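Local structure of predicted component of a thermophile-specific DNA repair system, contains a RAMP domain (4N0L) at residues P179-Y182 with T183-V187; Y244-S247 with S248-L251; C276-T280 with G281-D285; L64-M67 with K68-I72. The protein binds RNA as the Csm3 subunit of a type III-A CRISPR antiviral system, carries a zinc site and may act as a nuclease. All coordinates share one frame; numbering follows the deposited sequence.

Contact 1 (P179-Y182 with T183-V187); sequences PTTY and TVNDV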
loop_
_atom_site.group_PDB
_atom_site.type_symbol
_atom_site.label_atom_id
_atom_site.label_comp_id
_atom_site.label_asym_id
_atom_site.label_seq_id
_atom_site.Cartn_x
_atom_site.Cartn_y
_atom_site.Cartn_z
ATOM N N PRO A 179 -3.996 14.674 -11.057
ATOM C CA PRO A 179 -4.621 14.378 -12.351
ATOM C C PRO A 179 -3.633 14.505 -13.507
ATOM O O PRO A 179 -2.792 15.404 -13.505
ATOM C CB PRO A 179 -5.734 15.428 -12.456
ATOM C CG PRO A 179 -5.333 16.518 -11.524
ATOM C CD PRO A 179 -4.593 15.852 -10.406
ATOM N N THR A 180 -3.721 13.589 -14.467
ATOM C CA THR A 180 -2.846 13.615 -15.633
ATOM C C THR A 180 -3.249 14.757 -16.559
ATOM O O THR A 180 -4.350 15.296 -16.439
ATOM C CB THR A 180 -2.888 12.285 -16.412
ATOM O OG1 THR A 180 -4.181 12.112 -17.007
ATOM C CG2 THR A 180 -2.601 11.112 -15.483
ATOM N N THR A 181 -2.349 15.136 -17.462
ATOM C CA THR A 181 -2.629 16.189 -18.435
ATOM C C THR A 181 -3.890 15.876 -19.238
ATOM O O THR A 181 -4.714 16.758 -19.484
ATOM C CB THR A 181 -1.442 16.392 -19.398
ATOM O OG1 THR A 181 -0.315 16.891 -18.668
ATOM C CG2 THR A 181 -1.797 17.378 -20.499
ATOM N N TYR A 182 -4.041 14.612 -19.627
ATOM C CA TYR A 182 -5.246 14.150 -20.310
ATOM C C TYR A 182 -6.492 14.410 -19.466
ATOM O O TYR A 182 -7.530 14.813 -19.982
ATOM C CB TYR A 182 -5.139 12.660 -20.643
ATOM C CG TYR A 182 -6.462 12.008 -20.984
ATOM C CD1 TYR A 182 -7.023 12.150 -22.248
ATOM C CD2 TYR A 182 -7.147 11.240 -20.048
ATOM C CE1 TYR A 182 -8.230 11.555 -22.568
ATOM C CE2 TYR A 182 -8.354 10.638 -20.360
ATOM C CZ TYR A 182 -8.892 10.800 -21.620
ATOM O OH TYR A 182 -10.094 10.206 -21.937
ATOM N N THR A 183 -6.385 14.169 -18.166
ATOM C CA THR A 183 -7.515 14.344 -17.264
ATOM C C THR A 183 -7.906 15.822 -17.162
ATOM O O THR A 183 -9.091 16.157 -17.107
ATOM C CB THR A 183 -7.197 13.771 -15.865
ATOM O OG1 THR A 183 -7.065 12.347 -15.957
ATOM C CG2 THR A 183 -8.296 14.098 -14.872
ATOM N N VAL A 184 -6.909 16.702 -17.160
ATOM C CA VAL A 184 -7.153 18.140 -17.076
ATOM C C VAL A 184 -7.646 18.719 -18.404
ATOM O O VAL A 184 -8.617 19.476 -18.441
ATOM C CB VAL A 184 -5.886 18.899 -16.637
ATOM C CG1 VAL A 184 -6.127 20.404 -16.663
ATOM C CG2 VAL A 184 -5.454 18.450 -15.250
ATOM N N ASN A 185 -6.966 18.362 -19.491
ATOM C CA ASN A 185 -7.265 18.913 -20.810
ATOM C C ASN A 185 -8.497 18.301 -21.478
ATOM O O ASN A 185 -9.129 18.936 -22.323
ATOM C CB ASN A 185 -6.057 18.746 -21.735
ATOM C CG ASN A 185 -4.904 19.657 -21.361
ATOM O OD1 ASN A 185 -4.961 20.372 -20.360
ATOM N ND2 ASN A 185 -3.850 19.637 -22.168
ATOM N N ASP A 186 -8.831 17.068 -21.112
ATOM C CA ASP A 186 -9.912 16.351 -21.787
ATOM C C ASP A 186 -11.080 16.038 -20.852
ATOM O O ASP A 186 -12.184 16.542 -21.051
ATOM C CB ASP A 186 -9.375 15.061 -22.417
ATOM C CG ASP A 186 -10.423 14.320 -23.225
ATOM O OD1 ASP A 186 -10.117 13.926 -24.370
ATOM O OD2 ASP A 186 -11.549 14.120 -22.718
ATOM N N VAL A 187 -10.842 15.199 -19.846
ATOM C CA VAL A 187 -11.917 14.747 -18.964
ATOM C C VAL A 187 -12.549 15.893 -18.177
ATOM O O VAL A 187 -13.773 16.041 -18.154
ATOM C CB VAL A 187 -11.418 13.684 -17.971
ATOM C CG1 VAL A 187 -12.559 13.236 -17.066
ATOM C CG2 VAL A 187 -10.843 12.495 -18.717
#

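Contact 2 (Y244-S247 with S248-L251); sequences YLMS and SLKL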
loop_
_atom_site.group_PDB
_atom_site.type_symbol
_atom_site.label_atom_id
_atom_site.label_comp_id
_atom_site.label_asym_id
_atom_site.label_seq_id
_atom_site.Cartn_x
_atom_site.Cartn_y
_atom_site.Cartn_z
ATOM N N TYR A 244 1.442 -9.224 -1.727
ATOM C CA TYR A 244 0.573 -8.593 -0.743
ATOM C C TYR A 244 0.326 -7.121 -1.064
ATOM O O TYR A 244 -0.770 -6.611 -0.841
ATOM C CB TYR A 244 1.168 -8.751 0.658
ATOM C CG TYR A 244 1.226 -10.194 1.115
ATOM C CD1 TYR A 244 0.191 -11.075 0.823
ATOM C CD2 TYR A 244 2.316 -10.680 1.828
ATOM C CE1 TYR A 244 0.236 -12.394 1.233
ATOM C CE2 TYR A 244 2.371 -11.999 2.241
ATOM C CZ TYR A 244 1.327 -12.852 1.940
ATOM O OH TYR A 244 1.370 -14.166 2.345
ATOM N N LEU A 245 1.340 -6.448 -1.599
ATOM C CA LEU A 245 1.185 -5.065 -2.034
ATOM C C LEU A 245 0.148 -4.970 -3.152
ATOM O O LEU A 245 -0.769 -4.148 -3.094
ATOM C CB LEU A 245 2.521 -4.490 -2.502
ATOM C CG LEU A 245 2.447 -3.083 -3.104
ATOM C CD1 LEU A 245 1.851 -2.104 -2.100
ATOM C CD2 LEU A 245 3.818 -2.617 -3.567
ATOM N N MET A 246 0.303 -5.815 -4.168
ATOM C CA MET A 246 -0.661 -5.894 -5.261
ATOM C C MET A 246 -2.044 -6.254 -4.733
ATOM O O MET A 246 -3.046 -5.668 -5.148
ATOM C CB MET A 246 -0.223 -6.923 -6.305
ATOM C CG MET A 246 0.970 -6.518 -7.157
ATOM S SD MET A 246 0.695 -5.003 -8.090
ATOM C CE MET A 246 2.247 -4.875 -8.978
ATOM N N SER A 247 -2.088 -7.228 -3.827
ATOM C CA SER A 247 -3.343 -7.669 -3.227
ATOM C C SER A 247 -4.066 -6.529 -2.523
ATOM O O SER A 247 -5.291 -6.424 -2.595
ATOM C CB SER A 247 -3.095 -8.806 -2.234
ATOM O OG SER A 247 -2.465 -9.905 -2.869
ATOM N N SER A 248 -3.302 -5.670 -1.853
ATOM C CA SER A 248 -3.895 -4.553 -1.132
ATOM C C SER A 248 -4.516 -3.571 -2.127
ATOM O O SER A 248 -5.572 -2.996 -1.865
ATOM C CB SER A 248 -2.855 -3.858 -0.246
ATOM O OG SER A 248 -1.921 -3.116 -1.013
ATOM N N LEU A 249 -3.874 -3.409 -3.282
ATOM C CA LEU A 249 -4.404 -2.547 -4.336
ATOM C C LEU A 249 -5.672 -3.145 -4.943
ATOM O O LEU A 249 -6.611 -2.425 -5.279
ATOM C CB LEU A 249 -3.353 -2.312 -5.424
ATOM C CG LEU A 249 -2.065 -1.626 -4.962
ATOM C CD1 LEU A 249 -1.079 -1.474 -6.111
ATOM C CD2 LEU A 249 -2.374 -0.276 -4.329
ATOM N N LYS A 250 -5.686 -4.467 -5.085
ATOM C CA LYS A 250 -6.869 -5.190 -5.542
ATOM C C LYS A 250 -8.039 -4.964 -4.584
ATOM O O LYS A 250 -9.183 -4.795 -5.012
ATOM C CB LYS A 250 -6.554 -6.683 -5.674
ATOM C CG LYS A 250 -7.762 -7.608 -5.668
ATOM C CD LYS A 250 -8.610 -7.439 -6.912
ATOM C CE LYS A 250 -9.682 -8.514 -6.987
ATOM N NZ LYS A 250 -10.623 -8.276 -8.113
ATOM N N LEU A 251 -7.740 -4.961 -3.287
ATOM C CA LEU A 251 -8.746 -4.713 -2.259
ATOM C C LEU A 251 -9.301 -3.296 -2.347
ATOM O O LEU A 251 -10.497 -3.076 -2.149
ATOM C CB LEU A 251 -8.160 -4.957 -0.871
ATOM C CG LEU A 251 -7.829 -6.411 -0.540
ATOM C CD1 LEU A 251 -6.998 -6.488 0.726
ATOM C CD2 LEU A 251 -9.102 -7.233 -0.404
#

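Contact 3 (C276-T280 with G281-D285); sequences CARST and GWYLD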
loop_
_atom_site.group_PDB
_atom_site.type_symbol
_atom_site.label_atom_id
_atom_site.label_comp_id
_atom_site.label_asym_id
_atom_site.label_seq_id
_atom_site.Cartn_x
_atom_site.Cartn_y
_atom_site.Cartn_z
ATOM N N CYS A 276 9.582 -1.069 -12.221
ATOM C CA CYS A 276 10.905 -0.538 -12.526
ATOM C C CYS A 276 11.873 -0.721 -11.363
ATOM O O CYS A 276 11.688 -0.144 -10.290
ATOM C CB CYS A 276 10.804 0.940 -12.904
ATOM S SG CYS A 276 9.606 1.287 -14.222
ATOM N N ALA A 277 12.907 -1.526 -11.584
ATOM C CA ALA A 277 13.799 -1.947 -10.508
ATOM C C ALA A 277 15.183 -1.301 -10.579
ATOM O O ALA A 277 15.772 -1.174 -11.654
ATOM C CB ALA A 277 13.936 -3.455 -10.516
ATOM N N ARG A 278 15.688 -0.888 -9.421
ATOM C CA ARG A 278 17.067 -0.428 -9.293
ATOM C C ARG A 278 17.717 -1.048 -8.061
ATOM O O ARG A 278 17.276 -0.815 -6.936
ATOM C CB ARG A 278 17.139 1.102 -9.221
ATOM C CG ARG A 278 16.671 1.790 -10.492
ATOM C CD ARG A 278 16.799 3.305 -10.423
ATOM N NE ARG A 278 15.807 3.933 -9.557
ATOM C CZ ARG A 278 15.381 5.184 -9.708
ATOM N NH1 ARG A 278 15.852 5.930 -10.698
ATOM N NH2 ARG A 278 14.479 5.689 -8.876
ATOM N N SER A 279 18.750 -1.855 -8.281
ATOM C CA SER A 279 19.491 -2.473 -7.185
ATOM C C SER A 279 20.612 -1.557 -6.712
ATOM O O SER A 279 21.036 -0.662 -7.445
ATOM C CB SER A 279 20.064 -3.828 -7.605
ATOM O OG SER A 279 21.230 -3.667 -8.395
ATOM N N THR A 280 21.079 -1.779 -5.486
ATOM C CA THR A 280 22.147 -0.972 -4.902
ATOM C C THR A 280 23.410 -1.005 -5.762
ATOM O O THR A 280 24.032 0.030 -6.010
ATOM C CB THR A 280 22.497 -1.454 -3.477
ATOM O OG1 THR A 280 21.332 -1.393 -2.643
ATOM C CG2 THR A 280 23.603 -0.597 -2.871
ATOM N N GLY A 281 23.770 -2.200 -6.220
ATOM C CA GLY A 281 24.909 -2.393 -7.100
ATOM C C GLY A 281 24.865 -1.561 -8.368
ATOM O O GLY A 281 25.888 -1.039 -8.815
ATOM N N TRP A 282 23.676 -1.455 -8.954
ATOM C CA TRP A 282 23.477 -0.744 -10.214
ATOM C C TRP A 282 23.916 0.718 -10.136
ATOM O O TRP A 282 24.366 1.288 -11.127
ATOM C CB TRP A 282 22.007 -0.838 -10.642
ATOM C CG TRP A 282 21.621 0.089 -11.759
ATOM C CD1 TRP A 282 21.694 -0.168 -13.099
ATOM C CD2 TRP A 282 21.074 1.409 -11.633
ATOM N NE1 TRP A 282 21.239 0.914 -13.814
ATOM C CE2 TRP A 282 20.853 1.892 -12.941
ATOM C CE3 TRP A 282 20.758 2.227 -10.547
ATOM C CZ2 TRP A 282 20.327 3.163 -13.185
ATOM C CZ3 TRP A 282 20.238 3.487 -10.794
ATOM C CH2 TRP A 282 20.027 3.941 -12.101
ATOM N N TYR A 283 23.785 1.321 -8.958
ATOM C CA TYR A 283 24.195 2.711 -8.747
ATOM C C TYR A 283 25.686 2.936 -9.021
ATOM O O TYR A 283 26.128 4.073 -9.192
ATOM C CB TYR A 283 23.852 3.155 -7.325
ATOM C CG TYR A 283 22.375 3.401 -7.106
ATOM C CD1 TYR A 283 21.826 4.666 -7.278
ATOM C CD2 TYR A 283 21.526 2.365 -6.740
ATOM C CE1 TYR A 283 20.475 4.892 -7.083
ATOM C CE2 TYR A 283 20.175 2.581 -6.542
ATOM C CZ TYR A 283 19.655 3.846 -6.715
ATOM O OH TYR A 283 18.311 4.063 -6.519
ATOM N N LEU A 284 26.452 1.850 -9.064
ATOM C CA LEU A 284 27.882 1.915 -9.347
ATOM C C LEU A 284 28.105 2.016 -10.851
ATOM O O LEU A 284 29.077 2.617 -11.308
ATOM C CB LEU A 284 28.613 0.697 -8.779
ATOM C CG LEU A 284 28.746 0.651 -7.255
ATOM C CD1 LEU A 284 29.113 -0.747 -6.787
ATOM C CD2 LEU A 284 29.769 1.671 -6.772
ATOM N N ASP A 285 27.197 1.420 -11.617
ATOM C CA ASP A 285 27.249 1.509 -13.070
ATOM C C ASP A 285 25.857 1.789 -13.631
ATOM O O ASP A 285 25.190 0.886 -14.139
ATOM C CB ASP A 285 27.820 0.224 -13.673
ATOM C CG ASP A 285 28.105 0.353 -15.157
ATOM O OD1 ASP A 285 28.454 1.467 -15.601
ATOM O OD2 ASP A 285 27.980 -0.658 -15.879
#

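Contact 4 (L64-M67 with K68-I72); sequences LAWM and KSREI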
loop_
_atom_site.group_PDB
_atom_site.type_symbol
_atom_site.label_atom_id
_atom_site.label_comp_id
_atom_site.label_asym_id
_atom_site.label_seq_id
_atom_site.Cartn_x
_atom_site.Cartn_y
_atom_site.Cartn_z
ATOM N N LEU A 64 -7.202 -6.275 7.420
ATOM C CA LEU A 64 -8.472 -6.971 7.610
ATOM C C LEU A 64 -8.526 -8.260 6.801
ATOM O O LEU A 64 -8.947 -9.301 7.302
ATOM C CB LEU A 64 -9.645 -6.069 7.225
ATOM C CG LEU A 64 -9.978 -4.943 8.201
ATOM C CD1 LEU A 64 -11.128 -4.104 7.667
ATOM C CD2 LEU A 64 -10.308 -5.509 9.577
ATOM N N ALA A 65 -8.108 -8.177 5.543
ATOM C CA ALA A 65 -8.099 -9.339 4.660
ATOM C C ALA A 65 -7.126 -10.393 5.168
ATOM O O ALA A 65 -7.415 -11.587 5.122
ATOM C CB ALA A 65 -7.743 -8.930 3.241
ATOM N N TRP A 66 -5.974 -9.942 5.655
ATOM C CA TRP A 66 -4.967 -10.838 6.213
ATOM C C TRP A 66 -5.525 -11.559 7.432
ATOM O O TRP A 66 -5.374 -12.774 7.569
ATOM C CB TRP A 66 -3.702 -10.061 6.587
ATOM C CG TRP A 66 -2.569 -10.919 7.068
ATOM C CD1 TRP A 66 -2.029 -10.936 8.323
ATOM C CD2 TRP A 66 -1.829 -11.877 6.301
ATOM N NE1 TRP A 66 -1.002 -11.846 8.384
ATOM C CE2 TRP A 66 -0.858 -12.437 7.157
ATOM C CE3 TRP A 66 -1.893 -12.316 4.975
ATOM C CZ2 TRP A 66 0.039 -13.414 6.729
ATOM C CZ3 TRP A 66 -1.000 -13.287 4.553
ATOM C CH2 TRP A 66 -0.048 -13.825 5.427
ATOM N N MET A 67 -6.176 -10.798 8.308
ATOM C CA MET A 67 -6.789 -11.336 9.516
ATOM C C MET A 67 -7.815 -12.422 9.192
ATOM O O MET A 67 -7.755 -13.523 9.737
ATOM C CB MET A 67 -7.449 -10.210 10.319
ATOM C CG MET A 67 -8.132 -10.665 11.600
ATOM S SD MET A 67 -9.177 -9.385 12.336
ATOM C CE MET A 67 -10.588 -9.409 11.232
ATOM N N LYS A 68 -8.753 -12.104 8.304
ATOM C CA LYS A 68 -9.823 -13.035 7.952
ATOM C C LYS A 68 -9.338 -14.246 7.159
ATOM O O LYS A 68 -9.855 -15.348 7.333
ATOM C CB LYS A 68 -10.925 -12.312 7.175
ATOM C CG LYS A 68 -11.946 -11.630 8.075
ATOM C CD LYS A 68 -12.410 -10.294 7.522
ATOM C CE LYS A 68 -13.328 -9.594 8.518
ATOM N NZ LYS A 68 -13.555 -8.161 8.182
ATOM N N SER A 69 -8.349 -14.045 6.292
ATOM C CA SER A 69 -7.822 -15.134 5.471
ATOM C C SER A 69 -7.175 -16.224 6.324
ATOM O O SER A 69 -7.097 -17.381 5.914
ATOM C CB SER A 69 -6.811 -14.603 4.454
ATOM O OG SER A 69 -5.623 -14.176 5.096
ATOM N N ARG A 70 -6.705 -15.845 7.506
ATOM C CA ARG A 70 -6.109 -16.797 8.436
ATOM C C ARG A 70 -7.057 -17.122 9.585
ATOM O O ARG A 70 -6.673 -17.794 10.544
ATOM C CB ARG A 70 -4.783 -16.265 8.977
ATOM C CG ARG A 70 -3.650 -16.321 7.970
ATOM C CD ARG A 70 -2.395 -15.685 8.522
ATOM N NE ARG A 70 -1.219 -16.026 7.729
ATOM C CZ ARG A 70 -0.388 -17.025 8.013
ATOM N NH1 ARG A 70 -0.592 -17.774 9.087
ATOM N NH2 ARG A 70 0.655 -17.262 7.232
ATOM N N GLU A 71 -8.294 -16.644 9.466
ATOM C CA GLU A 71 -9.332 -16.850 10.473
ATOM C C GLU A 71 -8.844 -16.528 11.883
ATOM O O GLU A 71 -8.965 -17.341 12.798
ATOM C CB GLU A 71 -9.839 -18.293 10.409
ATOM C CG GLU A 71 -10.373 -18.688 9.041
ATOM C CD GLU A 71 -10.851 -20.126 8.991
ATOM O OE1 GLU A 71 -10.003 -21.040 9.070
ATOM O OE2 GLU A 71 -12.075 -20.341 8.867
ATOM N N ILE A 72 -8.298 -15.330 12.042
ATOM C CA ILE A 72 -7.813 -14.870 13.333
ATOM C C ILE A 72 -8.857 -13.984 13.995
ATOM O O ILE A 72 -9.337 -13.029 13.385
ATOM C CB ILE A 72 -6.492 -14.087 13.192
ATOM C CG1 ILE A 72 -5.444 -14.935 12.471
ATOM C CG2 ILE A 72 -5.990 -13.623 14.556
ATOM C CD1 ILE A 72 -4.184 -14.176 12.124
#

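Contact 1 (P179-Y182 with T183-V187)
Thr180 O receives Val184 N at 3.0 Å and Thr181 O receives Asn185 N at 2.8 Å, the opening i to i+4 bonds of helix 181-191, with Thr180 at the N-cap; from the next residue, Tyr182 O takes Asp186 N and, more weakly, Val187 N, where the helix widens into a pi-type turn. At the cap the Thr180 and Thr183 side chains cross at about a right angle, bringing Thr180 OG1 to 3.1 Å from Thr183 OG1. Thr180 OG1 sits between its own backbone N and carbonyl carbon (chi1 67°), which swings it over the first turn. Both hydroxyls also have partners beyond the turn: Thr180 OG1 bonds Thr306 OG1, and Thr183 OG1 bonds Arg223 N of strand 223-231. Just ahead of the cap, Pro179 CB packs 3.8 Å from Thr183 CG2, with Val184 CG2 nearby. The Tyr182 ring runs beside Asp186, both pointing the same way, their ring and carboxylate planes 42° apart. Tyr182 CE1 comes 3.5 Å from Asp186 OD1, while Tyr182 CE2 meets the methyl Val187 CG2 at 3.5 Å, so Asp186 lies by the CE1 side of the ring and Val187 by the CE2 side. Asp186 OD2 is engaged in a salt bridge with Arg190, one turn further. The chemistry is that of a helix start tied to its surroundings: the hydroxyls of Thr180 and Thr183 join the first turn to the loop of Thr306 and to strand 223-231, and a carboxylate held by an arginine probably keeps its negative charge beside the tyrosine.

Contact 2 (Y244-S247 with S248-L251)
Ser248 turns its hydroxyl back onto Leu245 O, a serine bonding to the carbonyl three residues earlier within the alpha-helix 238-255, which packs against the antiparallel sheet of this RRM-like RAMP fold. The bond is short, Ser248 OG to Leu245 O 2.6 Å. It is reached because OG stands between the serine's backbone N and carbonyl carbon (chi1 72°), and it meets the carbonyl at a C=O...O angle of 129°, well bent from the C=O direction. Leu245 O therefore serves two good donors, this hydroxyl and Leu249 N at 3.2 Å, with a weak third from Ser248 N. The main bond of Ser248 N goes to Tyr244 O at 2.9 Å. Further along, Met246 O accepts Lys250 N at 2.9 Å, and Ser247 O accepts Leu251 N. The other serine looks backward: Ser247 OG bonds Lys243 O, so both hydroxyls of this turn are spent on main-chain carbonyls of their own helix. Tyr244 OH is satisfied by Glu111; the Tyr244 ring meets Trp66 edge-to-face, and the Tyr244 side chain lies about 11 Å from the bound zinc ion. Lys250 NZ has weak, long ion pairs with Asp254 and Glu334. The apolar side chains face several elements: Met246 touches Ile272 and Leu275 of strand 268-278, Leu249 reaches Phe270 of that strand, and Leu251 lies on Leu61 and Ala65 of helix 51-69. Between the two residues that face the strand, Met246 SD stands 4.4 Å from Leu249 CD1.

Contact 3 (C276-T280 with G281-D285)
The indole of Trp282 carries the Arg278 side chain over one face and has Tyr283 CD2 at its edge, in plane; the Tyr283 ring in turn has Trp282 CE3 above the centre of one face and Ser279 O and Thr280 O at its edge. Arg278 makes a CH-pi contact, its CG lying 4.2 Å from the centroid of the six-membered ring of Trp282 and 20° off the ring normal. The next methylene comes closer to the rim, Arg278 CD to Trp282 CZ3 3.5 Å. A bend at chi3 (-73°) then turns the guanidinium off the indole, their planes 38° apart, and Arg278 NH1 bonds the carbonyl of Arg315. Tyr283 OH stands 3.9 Å from Arg278 NE, so the aliphatic stem and the beginning of the guanidinium are bordered by both aromatic residues. The chain then enters the 3-10 segment 282-284. Tyr283 N bonds Thr280 O at 3.2 Å, and Trp282 N makes two weak bonds to Ser279, to O and to OG. Along its edge, Tyr283 CD2 lies 3.1 Å from Ser279 O. Ser279 OG is held from outside by Glu317, and Trp282 NE1 has a weak bond to Ala288 O. This 3-10 turn leads the chain, at the surface, off strand 268-278 of the antiparallel sheet of the RRM-like RAMP fold: that strand is flanked by strands 7-16 and 318-321, where Arg278 pairs with Thr7 and Ala277 with Ile318, and the Arg278 side chain leans on Tyr316 of strand 314-316.

Contact 4 (L64-M67 with K68-I72)
Trp66 chi1 of -175° sets CG opposite the backbone N and lays the indole alongside Arg70, whose chain, extended from CG to NE, runs in the same direction. Arg70 CD makes a CH-pi contact over the face, 4.2 Å from the centroid of the six-membered ring of Trp66. Arg70 NE follows above the same face, offset toward the rim and 3.1 Å from Trp66 CZ2, with the guanidinium plane turned 49° from the ring. Next to this pair, helix 51-69 ends in a Schellman motif: Ile72 N bonds Met67 O at 3.0 Å, almost straight at 171°, Glu71 N bonds Lys68 O, and Glu71 adopts positive phi. The reversal brings Ile72 CB to 4.1 Å from Met67 CG. Ser69 OG adds a bond to Trp66 O at 2.9 Å, from above the carbonyl plane. The Trp66 side chain lies about 7 Å from the zinc ion, near but not among its ligands. The helix thus closes through Schellman main-chain bonds, with Ser69 OG bonded within the last turn, while Arg70, weakly hydrogen-bonded to Pro108 O and in a long, weak ion pair with Glu111, lies over an indole whose N-H is fixed by Trp109 O.

How the contacts relate
Contact 2 is the buried one, in the middle of helix 238-255, while contact 3 lies at the surface and contacts 1 and 4 are partly buried. Contacts 2 and 4 touch, with centres 14 Å apart: their helices meet where Leu251 CD1 packs on Ala65 CB at 3.6 Å, and this pair alone comes near the zinc site. Contacts 2 and 3 share strand 268-278, the former packing on its side chains and the latter turning at its end. Contact 1 begins a helix and contact 4 ends one, on opposite sides of the chain's centre. Arginine over indole recurs in contacts 3 and 4, whereas hydroxyls bonded to main-chain carbonyls mark contacts 2 and 4.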